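Local structure of trans-4-hydroxy-L-proline dehydratase (Clostridioides difficile 70-100-2010, 6VXC) at residues E46-M51 with T102-C107; E53-Y58 with P65-L70; S61-V66 with K217-E222. The protein catalyses the radical-based dehydration of trans-4-hydroxy-L-proline to (S)-1-pyrroline-5-carboxylate in the anaerobic breakdown of hydroxyproline, as a member of the glycyl radical enzyme family. One frame throughout, in Å; residues are numbered along the deposited sequence.

Interaction 1: residues E46-M51 with T102-C107; sequences ERAVLM and TYPEIC
R47 reaches from helix 46-58 across to the loop 102-107 and closes a two-pronged salt bridge with E105. Its NH2 lies 2.8 Å from E105 OE1 and its NH1 3.0 Å from E105 OE2, so the guanidinium meets the carboxylate end-on, one nitrogen to each oxygen. The two groups are not coplanar: their planes differ by 36°. OE2 is met on its syn side, whereas NH2 approaches OE1 from above the carboxylate plane. NH1 also donates to T102 O at 3.1 Å, a more bent bond that nonetheless falls on a carbonyl lone pair.

The arginine chain is extended, with CG anti to the backbone N (chi1 -178°), and this lays CD over the Y103 ring face in a CH-pi contact. The guanidinium and ring planes are inclined to each other: Y103 CD2 sits 3.2 Å from R47 CZ on one guanidinium face, and CG of M51 lies against the other. The phenol oxygen of Y103 is bonded to the carbonyl of T291.

At the next residue, A48 CB packs on P104 CG at 3.8 Å. Beside it a water takes N-H bonds from both A48 N, at 2.8 Å, and T102 N, tying the backbones together.

Both charged groups have further partners: R47 NE donates to T292 O, and E105 OE1 also forms a salt bridge with R68 of helix 64-78. The whole is a buried helix-to-loop contact within the pyruvate formate lyase-like region, in which an arginine-carboxylate pair, one backbone carbonyl and a bridging water join the irregular segment after strand 99-101 to the helix.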
ATOM      1  N   GLU A  46      -5.586  24.656  -1.851  1.00 22.82           N
ATOM      2  CA  GLU A  46      -6.996  25.017  -1.958  1.00 21.04           C
ATOM      3  C   GLU A  46      -7.879  24.129  -1.091  1.00 19.88           C
ATOM      4  O   GLU A  46      -8.849  24.604  -0.483  1.00 23.01           O
ATOM      5  CB  GLU A  46      -7.458  24.949  -3.407  1.00 21.61           C
ATOM      6  CG  GLU A  46      -8.863  25.446  -3.560  1.00 24.69           C
ATOM      7  CD  GLU A  46      -9.317  25.498  -4.988  1.00 28.01           C
ATOM      8  OE1 GLU A  46      -9.786  24.457  -5.472  1.00 28.45           O
ATOM      9  OE2 GLU A  46      -9.199  26.564  -5.624  1.00 35.87           O
ATOM     10  N   ARG A  47      -7.604  22.832  -1.063  1.00 17.54           N
ATOM     11  CA  ARG A  47      -8.427  21.940  -0.260  1.00 15.83           C
ATOM     12  C   ARG A  47      -8.458  22.391   1.195  1.00 15.90           C
ATOM     13  O   ARG A  47      -9.531  22.508   1.794  1.00 19.03           O
ATOM     14  CB  ARG A  47      -7.905  20.506  -0.347  1.00 17.45           C
ATOM     15  CG  ARG A  47      -8.756  19.527   0.434  1.00 14.15           C
ATOM     16  CD  ARG A  47      -8.083  18.194   0.636  1.00 14.18           C
ATOM     17  NE  ARG A  47      -8.941  17.290   1.396  1.00 15.12           N
ATOM     18  CZ  ARG A  47      -9.036  17.275   2.720  1.00 13.82           C
ATOM     19  NH1 ARG A  47      -8.309  18.110   3.455  1.00 12.94           N
ATOM     20  NH2 ARG A  47      -9.854  16.410   3.304  1.00 14.63           N
ATOM     21  N   ALA A  48      -7.286  22.673   1.769  1.00 16.63           N
ATOM     22  CA  ALA A  48      -7.226  23.078   3.170  1.00 16.79           C
ATOM     23  C   ALA A  48      -8.026  24.350   3.408  1.00 16.61           C
ATOM     24  O   ALA A  48      -8.728  24.466   4.417  1.00 21.04           O
ATOM     25  CB  ALA A  48      -5.775  23.279   3.601  1.00 14.45           C
ATOM     26  N   VAL A  49      -7.946  25.310   2.489  1.00 18.55           N
ATOM     27  CA  VAL A  49      -8.728  26.534   2.640  1.00 18.92           C
ATOM     28  C   VAL A  49     -10.213  26.212   2.692  1.00 17.42           C
ATOM     29  O   VAL A  49     -10.932  26.668   3.581  1.00 20.72           O
ATOM     30  CB  VAL A  49      -8.424  27.520   1.499  1.00 18.91           C
ATOM     31  CG1 VAL A  49      -9.397  28.689   1.561  1.00 19.39           C
ATOM     32  CG2 VAL A  49      -6.999  28.021   1.570  1.00 18.74           C
ATOM     33  N   LEU A  50     -10.695  25.410   1.743  1.00 17.52           N
ATOM     34  CA  LEU A  50     -12.127  25.150   1.664  1.00 18.00           C
ATOM     35  C   LEU A  50     -12.625  24.359   2.866  1.00 17.04           C
ATOM     36  O   LEU A  50     -13.742  24.588   3.339  1.00 20.55           O
ATOM     37  CB  LEU A  50     -12.467  24.435   0.352  1.00 17.38           C
ATOM     38  CG  LEU A  50     -12.253  25.311  -0.893  1.00 21.76           C
ATOM     39  CD1 LEU A  50     -12.503  24.553  -2.202  1.00 20.73           C
ATOM     40  CD2 LEU A  50     -13.108  26.574  -0.827  1.00 22.46           C
ATOM     41  N   MET A  51     -11.831  23.415   3.366  1.00 18.17           N
ATOM     42  CA  MET A  51     -12.233  22.704   4.574  1.00 20.51           C
ATOM     43  C   MET A  51     -12.262  23.641   5.778  1.00 19.20           C
ATOM     44  O   MET A  51     -13.129  23.512   6.646  1.00 22.02           O
ATOM     45  CB  MET A  51     -11.294  21.522   4.847  1.00 21.65           C
ATOM     46  CG  MET A  51     -11.286  20.463   3.743  1.00 22.81           C
ATOM     47  SD  MET A  51     -12.833  19.554   3.531  1.00 27.17           S
ATOM     48  CE  MET A  51     -12.803  18.485   4.964  1.00 24.69           C
ATOM     49  N   THR A 102      -3.466  19.097   0.696  1.00 15.27           N
ATOM     50  CA  THR A 102      -3.067  18.886   2.081  1.00 16.18           C
ATOM     51  C   THR A 102      -4.281  18.571   2.936  1.00 14.29           C
ATOM     52  O   THR A 102      -5.416  18.925   2.604  1.00 16.70           O
ATOM     53  CB  THR A 102      -2.354  20.097   2.694  1.00 14.50           C
ATOM     54  OG1 THR A 102      -3.246  21.209   2.728  1.00 18.10           O
ATOM     55  CG2 THR A 102      -1.108  20.462   1.919  1.00 17.04           C
ATOM     56  N   TYR A 103      -4.017  17.937   4.071  1.00 13.75           N
ATOM     57  CA  TYR A 103      -5.059  17.371   4.922  1.00 16.29           C
ATOM     58  C   TYR A 103      -4.797  17.764   6.375  1.00 15.13           C
ATOM     59  O   TYR A 103      -4.448  16.925   7.208  1.00 15.66           O
ATOM     60  CB  TYR A 103      -5.118  15.853   4.735  1.00 14.39           C
ATOM     61  CG  TYR A 103      -5.385  15.436   3.288  1.00 14.96           C
ATOM     62  CD1 TYR A 103      -4.362  15.430   2.349  1.00 15.39           C
ATOM     63  CD2 TYR A 103      -6.659  15.090   2.862  1.00 14.74           C
ATOM     64  CE1 TYR A 103      -4.591  15.075   1.034  1.00 15.18           C
ATOM     65  CE2 TYR A 103      -6.897  14.723   1.525  1.00 14.43           C
ATOM     66  CZ  TYR A 103      -5.854  14.717   0.621  1.00 14.42           C
ATOM     67  OH  TYR A 103      -6.056  14.367  -0.713  1.00 15.51           O
ATOM     68  N   PRO A 104      -4.980  19.045   6.715  1.00 17.78           N
ATOM     69  CA  PRO A 104      -4.651  19.508   8.078  1.00 14.51           C
ATOM     70  C   PRO A 104      -5.569  18.961   9.166  1.00 14.13           C
ATOM     71  O   PRO A 104      -5.208  19.046  10.345  1.00 17.03           O
ATOM     72  CB  PRO A 104      -4.777  21.030   7.965  1.00 14.57           C
ATOM     73  CG  PRO A 104      -5.762  21.243   6.857  1.00 14.28           C
ATOM     74  CD  PRO A 104      -5.498  20.132   5.870  1.00 13.90           C
ATOM     75  N   GLU A 105      -6.719  18.374   8.818  1.00 14.56           N
ATOM     76  CA  GLU A 105      -7.516  17.688   9.827  1.00 14.63           C
ATOM     77  C   GLU A 105      -6.818  16.444  10.355  1.00 13.98           C
ATOM     78  O   GLU A 105      -7.190  15.939  11.421  1.00 13.52           O
ATOM     79  CB  GLU A 105      -8.890  17.308   9.275  1.00 15.45           C
ATOM     80  CG  GLU A 105      -8.848  16.307   8.116  1.00 14.43           C
ATOM     81  CD  GLU A 105      -8.873  16.990   6.772  1.00 14.95           C
ATOM     82  OE1 GLU A 105      -9.922  16.907   6.095  1.00 18.61           O
ATOM     83  OE2 GLU A 105      -7.879  17.656   6.420  1.00 17.25           O
ATOM     84  N   ILE A 106      -5.853  15.920   9.602  1.00 15.09           N
ATOM     85  CA  ILE A 106      -5.091  14.741   9.986  1.00 14.34           C
ATOM     86  C   ILE A 106      -3.721  15.172  10.486  1.00 14.88           C
ATOM     87  O   ILE A 106      -3.334  14.853  11.609  1.00 17.29           O
ATOM     88  CB  ILE A 106      -4.950  13.763   8.807  1.00 14.05           C
ATOM     89  CG1 ILE A 106      -6.327  13.295   8.329  1.00 13.52           C
ATOM     90  CG2 ILE A 106      -4.071  12.568   9.207  1.00 12.57           C
ATOM     91  CD1 ILE A 106      -6.269  12.558   6.996  1.00 14.62           C
ATOM     92  N   CYS A 107      -2.979  15.889   9.648  1.00 16.03           N
ATOM     93  CA  CYS A 107      -1.654  16.400   9.994  1.00 17.09           C
ATOM     94  C   CYS A 107      -1.556  17.829   9.489  1.00 18.26           C
ATOM     95  O   CYS A 107      -1.518  18.071   8.278  1.00 18.77           O
ATOM     96  CB  CYS A 107      -0.527  15.541   9.410  1.00 19.11           C
ATOM     97  SG  CYS A 107       1.121  16.160   9.838  1.00 23.86           S
TER
HETATM   98  O   HOH W   1      -4.879  21.634   0.740  1.00 18.14           O

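Interaction 2: residues E53-Y58 with P65-L70; sequences EAYKKY and PVLRAL
The rings of Y55 and Y58 each receive a leucine methyl on one face. L70 CD1 stands almost on the normal through the centre of the Y58 ring, 3.9 Å from its centroid, while CG of the adjoining K57 covers the opposite face, leaving the ring sandwiched between aliphatic groups. Over Y55 the methyl is L67 CD2, displaced toward the rim and 4.0 Å from the centroid. The third flat group, the R68 guanidinium, takes Y55 OH at its edge: R68 NH2 donates to this hydroxyl at 2.9 Å, nearly in the guanidinium plane and fairly straight (159°). Ring and guanidinium planes stand 71° apart.

L67 works with both branches. Because its CG is trans to the backbone N, the side chain reaches both tyrosines, CD2 over the Y55 ring and CD1 against Y58 CB at 3.8 Å. R68 starts out from the far side of its helix, but bends at chi2 and chi3 bring the guanidinium back to the phenol; its CD also passes 3.4 Å from Y55 OH. The hydroxyl of the buried Y55 thus has a charged donor, and R68 has a second partner in E105.

The segments run roughly antiparallel, at 137°, with axes 9.8 Å apart, and form a helical hairpin: helix 46-58 ends and helix 64-78 returns after a short connection. Helix 129-143 flanks the hairpin at Y55, which touches F142 and meets the W143 ring at a steep angle, while helix 214-248 packs against P65, V66 and A69 of the second helix.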
ATOM      1  N   GLU A  53     -13.046  26.828   5.733  1.00 21.87           N
ATOM      2  CA  GLU A  53     -14.311  27.553   5.596  1.00 21.01           C
ATOM      3  C   GLU A  53     -15.497  26.727   6.080  1.00 24.11           C
ATOM      4  O   GLU A  53     -16.423  27.261   6.705  1.00 24.46           O
ATOM      5  CB  GLU A  53     -14.536  27.963   4.141  1.00 23.51           C
ATOM      6  CG  GLU A  53     -13.600  29.023   3.615  1.00 26.88           C
ATOM      7  CD  GLU A  53     -13.915  29.400   2.171  1.00 29.13           C
ATOM      8  OE1 GLU A  53     -14.908  28.885   1.622  1.00 29.08           O
ATOM      9  OE2 GLU A  53     -13.167  30.207   1.584  1.00 33.39           O
ATOM     10  N   ALA A  54     -15.529  25.441   5.737  1.00 23.83           N
ATOM     11  CA  ALA A  54     -16.667  24.614   6.112  1.00 22.89           C
ATOM     12  C   ALA A  54     -16.736  24.410   7.621  1.00 21.81           C
ATOM     13  O   ALA A  54     -17.821  24.464   8.204  1.00 21.82           O
ATOM     14  CB  ALA A  54     -16.615  23.272   5.382  1.00 19.85           C
ATOM     15  N   TYR A  55     -15.596  24.155   8.270  1.00 24.65           N
ATOM     16  CA  TYR A  55     -15.610  23.948   9.718  1.00 21.11           C
ATOM     17  C   TYR A  55     -16.036  25.212  10.454  1.00 24.59           C
ATOM     18  O   TYR A  55     -16.849  25.152  11.388  1.00 23.11           O
ATOM     19  CB  TYR A  55     -14.239  23.490  10.205  1.00 20.65           C
ATOM     20  CG  TYR A  55     -14.048  21.991  10.218  1.00 21.13           C
ATOM     21  CD1 TYR A  55     -14.310  21.226   9.090  1.00 20.71           C
ATOM     22  CD2 TYR A  55     -13.619  21.340  11.367  1.00 19.55           C
ATOM     23  CE1 TYR A  55     -14.134  19.844   9.103  1.00 19.60           C
ATOM     24  CE2 TYR A  55     -13.435  19.974  11.394  1.00 20.19           C
ATOM     25  CZ  TYR A  55     -13.698  19.224  10.256  1.00 22.10           C
ATOM     26  OH  TYR A  55     -13.511  17.856  10.284  1.00 21.51           O
ATOM     27  N   LYS A  56     -15.489  26.363  10.053  1.00 22.64           N
ATOM     28  CA  LYS A  56     -15.897  27.622  10.657  1.00 26.45           C
ATOM     29  C   LYS A  56     -17.391  27.854  10.498  1.00 22.58           C
ATOM     30  O   LYS A  56     -18.016  28.489  11.348  1.00 23.80           O
ATOM     31  CB  LYS A  56     -15.109  28.777  10.036  1.00 23.95           C
ATOM     32  CG  LYS A  56     -13.658  28.848  10.489  1.00 23.62           C
ATOM     33  CD  LYS A  56     -12.897  29.935   9.733  1.00 22.92           C
ATOM     34  CE  LYS A  56     -11.486  30.093  10.260  1.00 22.53           C
ATOM     35  NZ  LYS A  56     -10.737  31.090   9.449  1.00 23.44           N
ATOM     36  N   LYS A  57     -17.977  27.334   9.429  1.00 22.45           N
ATOM     37  CA  LYS A  57     -19.412  27.455   9.225  1.00 24.77           C
ATOM     38  C   LYS A  57     -20.195  26.452  10.074  1.00 23.91           C
ATOM     39  O   LYS A  57     -21.210  26.810  10.679  1.00 24.46           O
ATOM     40  CB  LYS A  57     -19.712  27.273   7.736  1.00 26.94           C
ATOM     41  CG  LYS A  57     -21.078  27.717   7.267  1.00 35.81           C
ATOM     42  CD  LYS A  57     -21.041  27.976   5.752  1.00 39.06           C
ATOM     43  CE  LYS A  57     -22.420  27.909   5.121  1.00 42.94           C
ATOM     44  NZ  LYS A  57     -22.334  27.655   3.655  1.00 42.48           N
ATOM     45  N   TYR A  58     -19.742  25.198  10.149  1.00 23.38           N
ATOM     46  CA  TYR A  58     -20.587  24.122  10.652  1.00 19.84           C
ATOM     47  C   TYR A  58     -20.128  23.466  11.950  1.00 22.57           C
ATOM     48  O   TYR A  58     -20.953  22.824  12.609  1.00 21.67           O
ATOM     49  CB  TYR A  58     -20.742  23.027   9.585  1.00 24.13           C
ATOM     50  CG  TYR A  58     -21.545  23.459   8.382  1.00 27.28           C
ATOM     51  CD1 TYR A  58     -22.891  23.807   8.505  1.00 28.44           C
ATOM     52  CD2 TYR A  58     -20.960  23.527   7.127  1.00 22.83           C
ATOM     53  CE1 TYR A  58     -23.628  24.202   7.407  1.00 27.95           C
ATOM     54  CE2 TYR A  58     -21.683  23.914   6.030  1.00 30.13           C
ATOM     55  CZ  TYR A  58     -23.018  24.256   6.174  1.00 29.44           C
ATOM     56  OH  TYR A  58     -23.733  24.648   5.078  1.00 36.41           O
ATOM     57  N   PRO A  65     -19.978  13.106  11.641  1.00 13.33           N
ATOM     58  CA  PRO A  65     -20.170  12.566  10.284  1.00 16.71           C
ATOM     59  C   PRO A  65     -20.810  13.563   9.332  1.00 14.82           C
ATOM     60  O   PRO A  65     -20.362  13.699   8.187  1.00 15.33           O
ATOM     61  CB  PRO A  65     -21.039  11.318  10.508  1.00 15.20           C
ATOM     62  CG  PRO A  65     -21.364  11.289  11.964  1.00 20.95           C
ATOM     63  CD  PRO A  65     -20.432  12.185  12.687  1.00 15.15           C
ATOM     64  N   VAL A  66     -21.832  14.290   9.781  1.00 15.99           N
ATOM     65  CA  VAL A  66     -22.442  15.302   8.926  1.00 13.62           C
ATOM     66  C   VAL A  66     -21.460  16.436   8.649  1.00 13.82           C
ATOM     67  O   VAL A  66     -21.413  16.973   7.538  1.00 17.29           O
ATOM     68  CB  VAL A  66     -23.752  15.810   9.553  1.00 14.33           C
ATOM     69  CG1 VAL A  66     -24.275  17.015   8.789  1.00 14.42           C
ATOM     70  CG2 VAL A  66     -24.803  14.698   9.559  1.00 16.54           C
ATOM     71  N   LEU A  67     -20.665  16.821   9.649  1.00 13.86           N
ATOM     72  CA  LEU A  67     -19.650  17.850   9.433  1.00 14.57           C
ATOM     73  C   LEU A  67     -18.676  17.457   8.324  1.00 15.58           C
ATOM     74  O   LEU A  67     -18.338  18.274   7.464  1.00 17.33           O
ATOM     75  CB  LEU A  67     -18.898  18.135  10.734  1.00 14.47           C
ATOM     76  CG  LEU A  67     -17.683  19.063  10.668  1.00 14.13           C
ATOM     77  CD1 LEU A  67     -18.058  20.404  10.123  1.00 20.15           C
ATOM     78  CD2 LEU A  67     -17.131  19.226  12.055  1.00 13.45           C
ATOM     79  N   ARG A  68     -18.192  16.217   8.344  1.00 14.18           N
ATOM     80  CA  ARG A  68     -17.294  15.767   7.283  1.00 14.64           C
ATOM     81  C   ARG A  68     -17.989  15.804   5.923  1.00 14.04           C
ATOM     82  O   ARG A  68     -17.420  16.276   4.935  1.00 16.80           O
ATOM     83  CB  ARG A  68     -16.802  14.352   7.582  1.00 13.72           C
ATOM     84  CG  ARG A  68     -16.021  14.205   8.882  1.00 14.19           C
ATOM     85  CD  ARG A  68     -14.731  15.005   8.858  1.00 14.04           C
ATOM     86  NE  ARG A  68     -13.906  14.651   7.709  1.00 17.99           N
ATOM     87  CZ  ARG A  68     -12.849  15.344   7.305  1.00 16.54           C
ATOM     88  NH1 ARG A  68     -12.178  14.949   6.243  1.00 17.57           N
ATOM     89  NH2 ARG A  68     -12.476  16.445   7.956  1.00 15.81           N
ATOM     90  N   ALA A  69     -19.229  15.318   5.855  1.00 15.21           N
ATOM     91  CA  ALA A  69     -19.948  15.298   4.582  1.00 13.97           C
ATOM     92  C   ALA A  69     -20.210  16.714   4.065  1.00 15.84           C
ATOM     93  O   ALA A  69     -20.011  17.002   2.878  1.00 14.05           O
ATOM     94  CB  ALA A  69     -21.257  14.528   4.740  1.00 12.57           C
ATOM     95  N   LEU A  70     -20.664  17.611   4.951  1.00 15.78           N
ATOM     96  CA  LEU A  70     -20.880  19.001   4.557  1.00 15.99           C
ATOM     97  C   LEU A  70     -19.574  19.668   4.139  1.00 16.58           C
ATOM     98  O   LEU A  70     -19.556  20.494   3.224  1.00 20.74           O
ATOM     99  CB  LEU A  70     -21.541  19.781   5.697  1.00 16.58           C
ATOM    100  CG  LEU A  70     -23.006  19.471   5.998  1.00 16.84           C
ATOM    101  CD1 LEU A  70     -23.481  20.170   7.289  1.00 18.58           C
ATOM    102  CD2 LEU A  70     -23.879  19.842   4.809  1.00 17.89           C
TER

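Interaction 3: residues S61-V66 with K217-E222; sequences SVEIPV and KKADLE
The first turn of helix 64-78, with E63 at its N-cap position, packs against the long helix 214-248 in a modest contact near the protein surface. P65 and A219 meet at its centre. The proline ring points at the opposing helix and sets its CG 4.3 Å from A219 CB, while P65 CB lies 4.0 Å from A219 O; the ring therefore rests partly on a methyl and partly on a backbone carbonyl. The CG of P65 also touches D220 OD1 at 3.6 Å, an aliphatic edge against a carboxylate oxygen, with the two side chains crossing at a slant.

D220 leaves its helix facing away from the proline, and the torsion that puts CG anti to its carbonyl carbon (chi1 -81°) helps swing OD1 back to the ring. The other oxygen, OD2, is engaged elsewhere, by the backbone N of D557 and by a salt bridge to R560, which would hold the carboxylate in this orientation.

V66 also touches, its methyl CG2, trans to the carbonyl carbon, resting on polar atoms: A219 O at 3.9 Å and E222 OE2 at 4.2 Å. It crosses the extended glutamate at an angle, near its CB and its OE2. E63 touches more loosely, through CG and A219 CB at 4.4 Å, and its OE1 bonds to Y215 OH.

No hydrogen bond spans the two segments. Further along helix 214-248 the same face carries on to A223, which meets P65, and to I226, which meets V66; L221 turns elsewhere, toward I199 and L203 of helix 192-205.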
ATOM      1  N   SER A  61     -22.382  22.641  15.204  1.00 19.10           N
ATOM      2  CA  SER A  61     -23.797  22.693  14.892  1.00 23.48           C
ATOM      3  C   SER A  61     -24.362  21.362  14.413  1.00 23.91           C
ATOM      4  O   SER A  61     -25.589  21.231  14.323  1.00 20.84           O
ATOM      5  CB  SER A  61     -24.055  23.767  13.826  1.00 22.70           C
ATOM      6  OG  SER A  61     -23.551  23.362  12.569  1.00 24.74           O
ATOM      7  N   VAL A  62     -23.503  20.381  14.102  1.00 21.07           N
ATOM      8  CA  VAL A  62     -23.907  19.073  13.600  1.00 20.12           C
ATOM      9  C   VAL A  62     -22.982  18.002  14.171  1.00 16.74           C
ATOM     10  O   VAL A  62     -21.898  18.291  14.671  1.00 16.73           O
ATOM     11  CB  VAL A  62     -23.887  19.021  12.055  1.00 21.43           C
ATOM     12  CG1 VAL A  62     -24.958  19.928  11.473  1.00 20.90           C
ATOM     13  CG2 VAL A  62     -22.506  19.412  11.536  1.00 16.75           C
ATOM     14  N   GLU A  63     -23.423  16.748  14.091  1.00 19.45           N
ATOM     15  CA  GLU A  63     -22.572  15.631  14.475  1.00 18.57           C
ATOM     16  C   GLU A  63     -21.412  15.504  13.481  1.00 16.64           C
ATOM     17  O   GLU A  63     -21.494  15.952  12.341  1.00 18.08           O
ATOM     18  CB  GLU A  63     -23.378  14.330  14.532  1.00 20.70           C
ATOM     19  CG  GLU A  63     -24.652  14.391  15.387  1.00 24.79           C
ATOM     20  CD  GLU A  63     -24.379  14.418  16.883  1.00 26.38           C
ATOM     21  OE1 GLU A  63     -25.338  14.595  17.668  1.00 24.48           O
ATOM     22  OE2 GLU A  63     -23.203  14.277  17.281  1.00 32.07           O
ATOM     23  N   ILE A  64     -20.316  14.890  13.935  1.00 16.45           N
ATOM     24  CA  ILE A  64     -19.084  14.886  13.134  1.00 18.89           C
ATOM     25  C   ILE A  64     -19.270  14.223  11.777  1.00 13.32           C
ATOM     26  O   ILE A  64     -18.746  14.745  10.788  1.00 15.85           O
ATOM     27  CB  ILE A  64     -17.924  14.288  13.939  1.00 15.89           C
ATOM     28  CG1 ILE A  64     -17.595  15.224  15.110  1.00 22.31           C
ATOM     29  CG2 ILE A  64     -16.705  14.140  13.046  1.00 15.79           C
ATOM     30  CD1 ILE A  64     -16.592  14.670  16.082  1.00 19.24           C
ATOM     31  N   PRO A  65     -19.978  13.106  11.641  1.00 13.33           N
ATOM     32  CA  PRO A  65     -20.170  12.566  10.284  1.00 16.71           C
ATOM     33  C   PRO A  65     -20.810  13.563   9.332  1.00 14.82           C
ATOM     34  O   PRO A  65     -20.362  13.699   8.187  1.00 15.33           O
ATOM     35  CB  PRO A  65     -21.039  11.318  10.508  1.00 15.20           C
ATOM     36  CG  PRO A  65     -21.364  11.289  11.964  1.00 20.95           C
ATOM     37  CD  PRO A  65     -20.432  12.185  12.687  1.00 15.15           C
ATOM     38  N   VAL A  66     -21.832  14.290   9.781  1.00 15.99           N
ATOM     39  CA  VAL A  66     -22.442  15.302   8.926  1.00 13.62           C
ATOM     40  C   VAL A  66     -21.460  16.436   8.649  1.00 13.82           C
ATOM     41  O   VAL A  66     -21.413  16.973   7.538  1.00 17.29           O
ATOM     42  CB  VAL A  66     -23.752  15.810   9.553  1.00 14.33           C
ATOM     43  CG1 VAL A  66     -24.275  17.015   8.789  1.00 14.42           C
ATOM     44  CG2 VAL A  66     -24.803  14.698   9.559  1.00 16.54           C
ATOM     45  N   LYS A 217     -27.219   5.525  13.787  1.00 17.12           N
ATOM     46  CA  LYS A 217     -27.465   5.161  12.399  1.00 15.29           C
ATOM     47  C   LYS A 217     -27.905   6.371  11.587  1.00 16.37           C
ATOM     48  O   LYS A 217     -27.428   6.581  10.463  1.00 13.88           O
ATOM     49  CB  LYS A 217     -28.521   4.065  12.323  1.00 14.95           C
ATOM     50  CG  LYS A 217     -28.167   2.770  13.054  1.00 19.04           C
ATOM     51  CD  LYS A 217     -28.763   1.597  12.322  1.00 17.26           C
ATOM     52  CE  LYS A 217     -29.533   0.641  13.196  1.00 21.67           C
ATOM     53  NZ  LYS A 217     -28.777  -0.082  14.229  1.00 20.63           N
ATOM     54  N   LYS A 218     -28.803   7.187  12.155  1.00 16.65           N
ATOM     55  CA  LYS A 218     -29.320   8.352  11.444  1.00 14.54           C
ATOM     56  C   LYS A 218     -28.215   9.341  11.104  1.00 14.53           C
ATOM     57  O   LYS A 218     -28.165   9.859   9.984  1.00 14.91           O
ATOM     58  CB  LYS A 218     -30.404   9.039  12.278  1.00 15.18           C
ATOM     59  CG  LYS A 218     -31.137  10.160  11.557  1.00 18.86           C
ATOM     60  CD  LYS A 218     -32.045  10.939  12.513  1.00 26.93           C
ATOM     61  CE  LYS A 218     -32.776  12.079  11.821  1.00 32.10           C
ATOM     62  NZ  LYS A 218     -33.905  11.549  11.007  1.00 41.49           N
ATOM     63  N   ALA A 219     -27.322   9.614  12.063  1.00 14.21           N
ATOM     64  CA  ALA A 219     -26.225  10.548  11.829  1.00 14.23           C
ATOM     65  C   ALA A 219     -25.324  10.062  10.691  1.00 16.04           C
ATOM     66  O   ALA A 219     -24.959  10.841   9.800  1.00 15.87           O
ATOM     67  CB  ALA A 219     -25.427  10.743  13.122  1.00 16.76           C
ATOM     68  N   ASP A 220     -24.971   8.771  10.692  1.00 15.54           N
ATOM     69  CA  ASP A 220     -24.136   8.229   9.614  1.00 12.59           C
ATOM     70  C   ASP A 220     -24.872   8.224   8.271  1.00 12.98           C
ATOM     71  O   ASP A 220     -24.289   8.563   7.246  1.00 16.29           O
ATOM     72  CB  ASP A 220     -23.682   6.802   9.947  1.00 13.76           C
ATOM     73  CG  ASP A 220     -22.476   6.748  10.891  1.00 18.23           C
ATOM     74  OD1 ASP A 220     -21.812   7.787  11.104  1.00 20.34           O
ATOM     75  OD2 ASP A 220     -22.195   5.641  11.411  1.00 19.54           O
ATOM     76  N   LEU A 221     -26.150   7.834   8.259  1.00 16.33           N
ATOM     77  CA  LEU A 221     -26.914   7.787   7.010  1.00 15.84           C
ATOM     78  C   LEU A 221     -27.151   9.191   6.453  1.00 15.65           C
ATOM     79  O   LEU A 221     -27.057   9.408   5.240  1.00 14.89           O
ATOM     80  CB  LEU A 221     -28.242   7.063   7.252  1.00 11.79           C
ATOM     81  CG  LEU A 221     -28.099   5.554   7.469  1.00 16.18           C
ATOM     82  CD1 LEU A 221     -29.294   4.981   8.178  1.00 15.05           C
ATOM     83  CD2 LEU A 221     -27.890   4.822   6.138  1.00 13.64           C
ATOM     84  N   GLU A 222     -27.460  10.158   7.321  1.00 16.53           N
ATOM     85  CA  GLU A 222     -27.588  11.540   6.855  1.00 17.33           C
ATOM     86  C   GLU A 222     -26.298  12.025   6.207  1.00 13.95           C
ATOM     87  O   GLU A 222     -26.330  12.725   5.191  1.00 17.13           O
ATOM     88  CB  GLU A 222     -27.974  12.483   8.003  1.00 18.82           C
ATOM     89  CG  GLU A 222     -29.398  12.386   8.460  1.00 24.69           C
ATOM     90  CD  GLU A 222     -29.755  13.402   9.558  1.00 26.10           C
ATOM     91  OE1 GLU A 222     -30.963  13.664   9.722  1.00 34.15           O
ATOM     92  OE2 GLU A 222     -28.848  13.945  10.232  1.00 23.91           O
TER

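The three contacts follow one another on the same side of the chain's centre, within the pyruvate formate lyase-like region and away from the probable active-site cysteine and the glycyl radical position. Interactions 1 and 2 share helix 46-58, with centres about 12 Å apart, and are bridged by E105 OE1 and R68 NH1 at 3.0 Å. Interactions 2 and 3 share P65 and V66 of helix 64-78, centres about 11 Å apart, while interactions 1 and 3 do not touch. In sequence interaction 2 is a short-range hairpin nested inside the loop closed by interaction 1; interaction 3 reaches 151 residues onward to helix 214-248. One helical pair thereby joins an early loop and a distant helix.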